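Local structure of 2-polyprenyl-6-methoxyphenol hydroxylase-like FAD-dependent oxidoreductase (6UI5) at residues A18-L21 / A22-V26; M362-F365 / L366-D369; G483-E486 / L487-L491. The protein binds flavin-adenine dinucleotide and belongs to the family of FAD-dependent oxidoreductases related to aromatic-ring hydroxylases. All coordinates share one frame; numbering follows the deposited sequence.

The three contacts come in series along the chain and do not touch one another. Contact 1 ends helix 12-22, between strands 5-8 and 28-31 of the parallel sheet in the FAD binding domain. Contact 2 lies at the junction of helices 352-365 and 369-379, where the second subunit packs. Contact 3 opens helix 484-495 in the C-terminal domain of the thioredoxin clan. Centres of contacts 1 and 2 are about 43 Å apart, on opposite sides of the chain's centre. Those of 1 and 3 are about 28 Å apart, those of 2 and 3 about 39 Å. Cofactor domain, subunit interface and C-terminal domain are thus each represented by a helix end.

Contact 1 of 3, residues A18-L21 / A22-V26; sequences ACEL and AMRDV
A Schellman motif closes helix 12-22, and L21 and V26 are joined across it. V26 N donates to L21 O at 3.0 Å, and D25 N returns to A22 O at 3.0 Å. D25 has a positive phi of 58°, as the C' residue of this motif does. It turns the chain back and brings the side chain of V26 beside that of L21. Their CB atoms lie 4.3 Å apart. Both side chains also rest on V5 of strand 5-8, so the end of the helix is packed against the sheet.

The last helical bonds run from A22 N to A18 O and from M23 N to C19 O, the latter at 2.9 Å and nearly straight. M23 doubles back along the helix. Its CG sits between the backbone N and the carbonyl carbon (chi1 82°), and the bend at chi3 brings CE to 3.5 Å from C19 O.

E20 and R24 lie side by side and point the same way. R24 NH1 donates to both the backbone carbonyl and the carboxylate of E20. Its bond to the main-chain E20 O is 2.8 Å long, with that oxygen at the guanidinium edge. It also forms a salt bridge to E20 OE2 at 3.2 Å, on the anti side of the carboxylate. The carboxylate and guanidinium planes are 39° apart. The other oxygen, E20 OE1, pairs with R57. R24 NH2 bonds to G428 O, which ties this helix end to a later part of the chain. Each carboxylate oxygen thus has an arginine partner, R57 or R24, which would probably favour the charged form.

Helix 12-22 follows strand 5-8 and leads to strand 28-31. The contact is the helix-to-strand turn of the first beta-alpha-beta unit of a Rossmann-type FAD binding domain.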
loop_
_atom_site.group_PDB
_atom_site.type_symbol
_atom_site.label_atom_id
_atom_site.label_comp_id
_atom_site.label_asym_id
_atom_site.label_seq_id
_atom_site.Cartn_x
_atom_site.Cartn_y
_atom_site.Cartn_z
ATOM N N ALA A 18 -25.074 -12.445 23.957
ATOM C CA ALA A 18 -26.008 -12.924 24.968
ATOM C C ALA A 18 -25.266 -13.306 26.231
ATOM O O ALA A 18 -25.767 -13.097 27.343
ATOM C CB ALA A 18 -26.825 -14.122 24.451
ATOM N N CYS A 19 -24.058 -13.855 26.085
ATOM C CA CYS A 19 -23.230 -14.084 27.266
ATOM C C CYS A 19 -22.813 -12.764 27.915
ATOM O O CYS A 19 -22.907 -12.612 29.145
ATOM C CB CYS A 19 -22.006 -14.911 26.905
ATOM S SG CYS A 19 -22.371 -16.613 26.501
ATOM N N GLU A 20 -22.340 -11.795 27.107
ATOM C CA GLU A 20 -21.973 -10.492 27.673
ATOM C C GLU A 20 -23.167 -9.836 28.371
ATOM O O GLU A 20 -22.990 -9.085 29.339
ATOM C CB GLU A 20 -21.451 -9.550 26.593
ATOM C CG GLU A 20 -20.109 -9.899 25.869
ATOM C CD GLU A 20 -18.876 -10.083 26.786
ATOM O OE1 GLU A 20 -18.113 -11.056 26.567
ATOM O OE2 GLU A 20 -18.639 -9.251 27.696
ATOM N N LEU A 21 -24.391 -10.109 27.905
ATOM C CA LEU A 21 -25.555 -9.495 28.535
ATOM C C LEU A 21 -25.982 -10.258 29.789
ATOM O O LEU A 21 -26.401 -9.645 30.783
ATOM C CB LEU A 21 -26.706 -9.406 27.539
ATOM C CG LEU A 21 -26.546 -8.443 26.362
ATOM C CD1 LEU A 21 -27.742 -8.512 25.375
ATOM C CD2 LEU A 21 -26.383 -7.045 26.901
ATOM N N ALA A 22 -25.850 -11.587 29.768
ATOM C CA ALA A 22 -26.372 -12.429 30.838
ATOM C C ALA A 22 -25.408 -12.522 32.005
ATOM O O ALA A 22 -25.843 -12.656 33.156
ATOM C CB ALA A 22 -26.665 -13.833 30.316
ATOM N N MET A 23 -24.100 -12.485 31.736
ATOM C CA MET A 23 -23.152 -12.449 32.842
ATOM C C MET A 23 -23.346 -11.209 33.710
ATOM O O MET A 23 -22.932 -11.210 34.876
ATOM C CB MET A 23 -21.724 -12.519 32.317
ATOM C CG MET A 23 -21.157 -11.168 31.829
ATOM S SD MET A 23 -19.446 -11.406 31.296
ATOM C CE MET A 23 -19.644 -13.014 30.476
ATOM N N ARG A 24 -23.990 -10.167 33.174
ATOM C CA ARG A 24 -24.302 -8.955 33.917
ATOM C C ARG A 24 -25.779 -8.886 34.325
ATOM O O ARG A 24 -26.306 -7.792 34.563
ATOM C CB ARG A 24 -23.886 -7.723 33.099
ATOM C CG ARG A 24 -22.417 -7.805 32.560
ATOM C CD ARG A 24 -21.928 -6.510 31.895
ATOM N NE ARG A 24 -20.476 -6.525 31.725
ATOM C CZ ARG A 24 -19.857 -7.141 30.722
ATOM N NH1 ARG A 24 -20.589 -7.774 29.808
ATOM N NH2 ARG A 24 -18.521 -7.108 30.605
ATOM N N ASP A 25 -26.458 -10.030 34.405
ATOM C CA ASP A 25 -27.828 -10.096 34.914
ATOM C C ASP A 25 -28.788 -9.207 34.118
ATOM O O ASP A 25 -29.761 -8.686 34.660
ATOM C CB ASP A 25 -27.869 -9.741 36.406
ATOM C CG ASP A 25 -26.996 -10.663 37.257
ATOM O OD1 ASP A 25 -26.562 -11.731 36.761
ATOM O OD2 ASP A 25 -26.751 -10.323 38.430
ATOM N N VAL A 26 -28.516 -9.000 32.840
ATOM C CA VAL A 26 -29.452 -8.362 31.918
ATOM C C VAL A 26 -30.268 -9.471 31.263
ATOM O O VAL A 26 -29.677 -10.367 30.643
ATOM C CB VAL A 26 -28.722 -7.529 30.844
ATOM C CG1 VAL A 26 -29.678 -7.150 29.717
ATOM C CG2 VAL A 26 -28.093 -6.292 31.447
#

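Contact 2 of 3, residues M362-F365 / L366-D369; sequences MGEF and LKFD
M362 and L366 make the apolar part of this contact, one helical turn apart. The M362 chain bends at chi2 and chi3 (-60° and -61°), which swings its methyl CE over the branch of L366. CE lies 3.6 Å from L366 CG and close to both of that residue's methyls. L366 also packs on L78 and L80 of strand 78-80. F365 and F368 meet at a slant, with F365 CD1 4.1 Å from F368 CE2.

The backbone bonds mark the end of helix 352-365. L366 N donates to M362 O at 2.9 Å in the regular helical way. The next two bonds are shorter in sequence: K367 N reaches E364 O, and F368 N reaches F365 O at 2.9 Å. The second closes a type I beta turn from F365 to F368. F368 is then the N-cap residue of helix 369-379, so helices 352-365 and 369-379 are joined by a tight turn. E364 O lies 3.9 Å above the plane of the F368 ring, offset toward its rim. N372 ND2, from the second helix, bonds to L366 O and F368 O.

E364 and K367 form one ion pair within the contact. Their side chains run side by side, and K367 NZ and E364 OE1 form a salt bridge at 3.4 Å, its hydrogen bond weak. The lysine chain is extended beyond CG, while E364 bends at chi2 to meet it.

The second subunit packs on the same turn. Its F365 meets F365 here ring to ring, with planes at about 75°, and M362 packs on F365 of the second subunit. E364 also faces F374 of that subunit.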
loop_
_atom_site.group_PDB
_atom_site.type_symbol
_atom_site.label_atom_id
_atom_site.label_comp_id
_atom_site.label_asym_id
_atom_site.label_seq_id
_atom_site.Cartn_x
_atom_site.Cartn_y
_atom_site.Cartn_z
ATOM N N MET A 362 3.320 -3.832 -2.303
ATOM C CA MET A 362 3.349 -4.358 -0.939
ATOM C C MET A 362 4.715 -4.917 -0.586
ATOM O O MET A 362 5.128 -4.849 0.580
ATOM C CB MET A 362 2.280 -5.446 -0.766
ATOM C CG MET A 362 0.897 -4.896 -0.514
ATOM S SD MET A 362 0.926 -3.908 0.996
ATOM C CE MET A 362 1.405 -5.171 2.167
ATOM N N GLY A 363 5.428 -5.478 -1.574
ATOM C CA GLY A 363 6.807 -5.888 -1.337
ATOM C C GLY A 363 7.646 -4.761 -0.762
ATOM O O GLY A 363 8.391 -4.954 0.200
ATOM N N GLU A 364 7.506 -3.554 -1.328
ATOM C CA GLU A 364 8.255 -2.403 -0.821
ATOM C C GLU A 364 7.753 -1.963 0.550
ATOM O O GLU A 364 8.559 -1.689 1.445
ATOM C CB GLU A 364 8.176 -1.231 -1.810
ATOM C CG GLU A 364 8.992 -1.394 -3.097
ATOM C CD GLU A 364 10.404 -1.924 -2.867
ATOM O OE1 GLU A 364 11.106 -1.409 -1.965
ATOM O OE2 GLU A 364 10.801 -2.877 -3.587
ATOM N N PHE A 365 6.426 -1.894 0.737
ATOM C CA PHE A 365 5.873 -1.359 1.980
ATOM C C PHE A 365 6.190 -2.258 3.171
ATOM O O PHE A 365 6.460 -1.765 4.275
ATOM C CB PHE A 365 4.363 -1.171 1.853
ATOM C CG PHE A 365 3.947 -0.039 0.949
ATOM C CD1 PHE A 365 4.883 0.800 0.375
ATOM C CD2 PHE A 365 2.594 0.216 0.722
ATOM C CE1 PHE A 365 4.487 1.849 -0.435
ATOM C CE2 PHE A 365 2.190 1.256 -0.099
ATOM C CZ PHE A 365 3.140 2.076 -0.680
ATOM N N LEU A 366 6.160 -3.576 2.974
ATOM C CA LEU A 366 6.487 -4.491 4.060
ATOM C C LEU A 366 7.969 -4.495 4.408
ATOM O O LEU A 366 8.387 -5.270 5.275
ATOM C CB LEU A 366 6.011 -5.916 3.724
ATOM C CG LEU A 366 4.488 -6.073 3.694
ATOM C CD1 LEU A 366 4.030 -7.490 3.355
ATOM C CD2 LEU A 366 3.912 -5.655 5.030
ATOM N N LYS A 367 8.782 -3.664 3.773
ATOM C CA LYS A 367 10.107 -3.442 4.334
ATOM C C LYS A 367 10.073 -2.492 5.515
ATOM O O LYS A 367 11.079 -2.374 6.211
ATOM C CB LYS A 367 11.067 -2.909 3.266
ATOM C CG LYS A 367 11.494 -3.969 2.251
ATOM C CD LYS A 367 12.046 -3.361 0.970
ATOM C CE LYS A 367 12.421 -4.447 -0.031
ATOM N NZ LYS A 367 13.215 -3.933 -1.179
ATOM N N PHE A 368 8.939 -1.835 5.764
ATOM C CA PHE A 368 8.789 -0.835 6.815
ATOM C C PHE A 368 8.144 -1.424 8.065
ATOM O O PHE A 368 7.184 -2.196 7.983
ATOM C CB PHE A 368 7.934 0.339 6.336
ATOM C CG PHE A 368 8.394 0.945 5.046
ATOM C CD1 PHE A 368 9.754 1.128 4.786
ATOM C CD2 PHE A 368 7.461 1.338 4.088
ATOM C CE1 PHE A 368 10.181 1.696 3.583
ATOM C CE2 PHE A 368 7.869 1.903 2.882
ATOM C CZ PHE A 368 9.234 2.081 2.625
ATOM N N ASP A 369 8.644 -1.006 9.229
ATOM C CA ASP A 369 8.141 -1.542 10.488
ATOM C C ASP A 369 6.710 -1.081 10.769
ATOM O O ASP A 369 5.870 -1.879 11.204
ATOM C CB ASP A 369 9.076 -1.137 11.630
ATOM C CG ASP A 369 10.472 -1.727 11.488
ATOM O OD1 ASP A 369 10.767 -2.345 10.433
ATOM O OD2 ASP A 369 11.273 -1.564 12.437
#

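Contact 3 of 3, residues G483-E486 / L487-L491; sequences GQDE and LRTAL
Q484 and R488 cross at about a right angle at the start of helix 484-495, with Q484 CG 3.4 Å from R488 NH1. This is the C-terminal helix of a thioredoxin-like domain, and G483 is its N-cap residue. The tightly packed side holds L487 and A490, on W476 of strand 474-477. The side chains of Q484 and L487 run side by side, with L487 CD2 3.7 Å from Q484 NE2. L487 N donates to G483 O at 3.1 Å, and A490 N to E486 O at 2.8 Å. E486 folds back at chi2 (76°), and its OE2 takes the G483 N-H at 2.9 Å from above the carboxylate plane. This is one half of a capping box; glycine has no side chain for the other.

T489 stands between the two sides, against Y390; its OG1 bonds weakly to D485 O at 3.4 Å. The looser side carries D485, exposed, and R488. D485 OD1 stays 4.1 Å from R488 NE, beyond salt-bridge range. R488 NH1 forms a salt bridge with E444, whose OE2 also accepts from Q484 NE2. The arginine chain bends at chi3 (-70°), and Q484 O sits 3.7 Å above the centre of its guanidinium.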
loop_
_atom_site.group_PDB
_atom_site.type_symbol
_atom_site.label_atom_id
_atom_site.label_comp_id
_atom_site.label_asym_id
_atom_site.label_seq_id
_atom_site.Cartn_x
_atom_site.Cartn_y
_atom_site.Cartn_z
ATOM N N GLY A 483 -2.267 11.151 35.559
ATOM C CA GLY A 483 -2.248 10.866 36.982
ATOM C C GLY A 483 -3.635 10.820 37.505
ATOM O O GLY A 483 -4.567 10.476 36.776
ATOM N N GLN A 484 -3.787 11.173 38.784
ATOM C CA GLN A 484 -5.032 10.886 39.477
ATOM C C GLN A 484 -6.202 11.698 38.926
ATOM O O GLN A 484 -7.354 11.246 39.000
ATOM C CB GLN A 484 -4.852 11.098 40.979
ATOM C CG GLN A 484 -5.926 10.438 41.840
ATOM C CD GLN A 484 -5.882 8.900 41.787
ATOM O OE1 GLN A 484 -4.834 8.312 41.527
ATOM N NE2 GLN A 484 -7.010 8.266 42.025
ATOM N N ASP A 485 -5.946 12.866 38.336
ATOM C CA ASP A 485 -7.080 13.649 37.851
ATOM C C ASP A 485 -7.582 13.131 36.502
ATOM O O ASP A 485 -8.795 13.092 36.266
ATOM C CB ASP A 485 -6.720 15.140 37.765
ATOM C CG ASP A 485 -7.917 16.012 37.366
ATOM O OD1 ASP A 485 -9.078 15.601 37.594
ATOM O OD2 ASP A 485 -7.704 17.094 36.790
ATOM N N GLU A 486 -6.663 12.753 35.609
ATOM C CA GLU A 486 -7.042 12.157 34.338
ATOM C C GLU A 486 -7.812 10.862 34.550
ATOM O O GLU A 486 -8.807 10.603 33.866
ATOM C CB GLU A 486 -5.801 11.864 33.491
ATOM C CG GLU A 486 -5.131 13.047 32.877
ATOM C CD GLU A 486 -4.319 13.845 33.900
ATOM O OE1 GLU A 486 -3.963 15.005 33.580
ATOM O OE2 GLU A 486 -4.064 13.304 35.013
ATOM N N LEU A 487 -7.348 10.021 35.472
ATOM C CA LEU A 487 -8.083 8.809 35.801
ATOM C C LEU A 487 -9.515 9.118 36.218
ATOM O O LEU A 487 -10.442 8.399 35.828
ATOM C CB LEU A 487 -7.351 8.048 36.895
ATOM C CG LEU A 487 -8.014 6.867 37.585
ATOM C CD1 LEU A 487 -6.926 5.940 37.974
ATOM C CD2 LEU A 487 -8.663 7.356 38.829
ATOM N N ARG A 488 -9.721 10.171 37.025
ATOM C CA ARG A 488 -11.090 10.552 37.396
ATOM C C ARG A 488 -11.889 11.010 36.171
ATOM O O ARG A 488 -13.122 10.886 36.141
ATOM C CB ARG A 488 -11.084 11.660 38.470
ATOM C CG ARG A 488 -10.843 11.203 39.922
ATOM C CD ARG A 488 -11.053 12.323 40.970
ATOM N NE ARG A 488 -10.011 13.369 40.941
ATOM C CZ ARG A 488 -8.895 13.377 41.686
ATOM N NH1 ARG A 488 -8.636 12.393 42.543
ATOM N NH2 ARG A 488 -8.025 14.380 41.580
ATOM N N THR A 489 -11.213 11.553 35.162
ATOM C CA THR A 489 -11.917 11.935 33.945
ATOM C C THR A 489 -12.332 10.687 33.164
ATOM O O THR A 489 -13.515 10.488 32.859
ATOM C CB THR A 489 -11.025 12.863 33.111
ATOM O OG1 THR A 489 -10.847 14.121 33.801
ATOM C CG2 THR A 489 -11.639 13.104 31.724
ATOM N N ALA A 490 -11.363 9.805 32.907
ATOM C CA ALA A 490 -11.614 8.516 32.288
ATOM C C ALA A 490 -12.755 7.763 32.972
ATOM O O ALA A 490 -13.610 7.172 32.306
ATOM C CB ALA A 490 -10.322 7.702 32.323
ATOM N N LEU A 491 -12.797 7.791 34.300
ATOM C CA LEU A 491 -13.840 7.065 34.999
ATOM C C LEU A 491 -15.207 7.692 34.765
ATOM O O LEU A 491 -16.211 6.969 34.649
ATOM C CB LEU A 491 -13.523 6.993 36.486
ATOM C CG LEU A 491 -12.416 5.990 36.769
ATOM C CD1 LEU A 491 -11.890 6.240 38.169
ATOM C CD2 LEU A 491 -12.926 4.520 36.606
#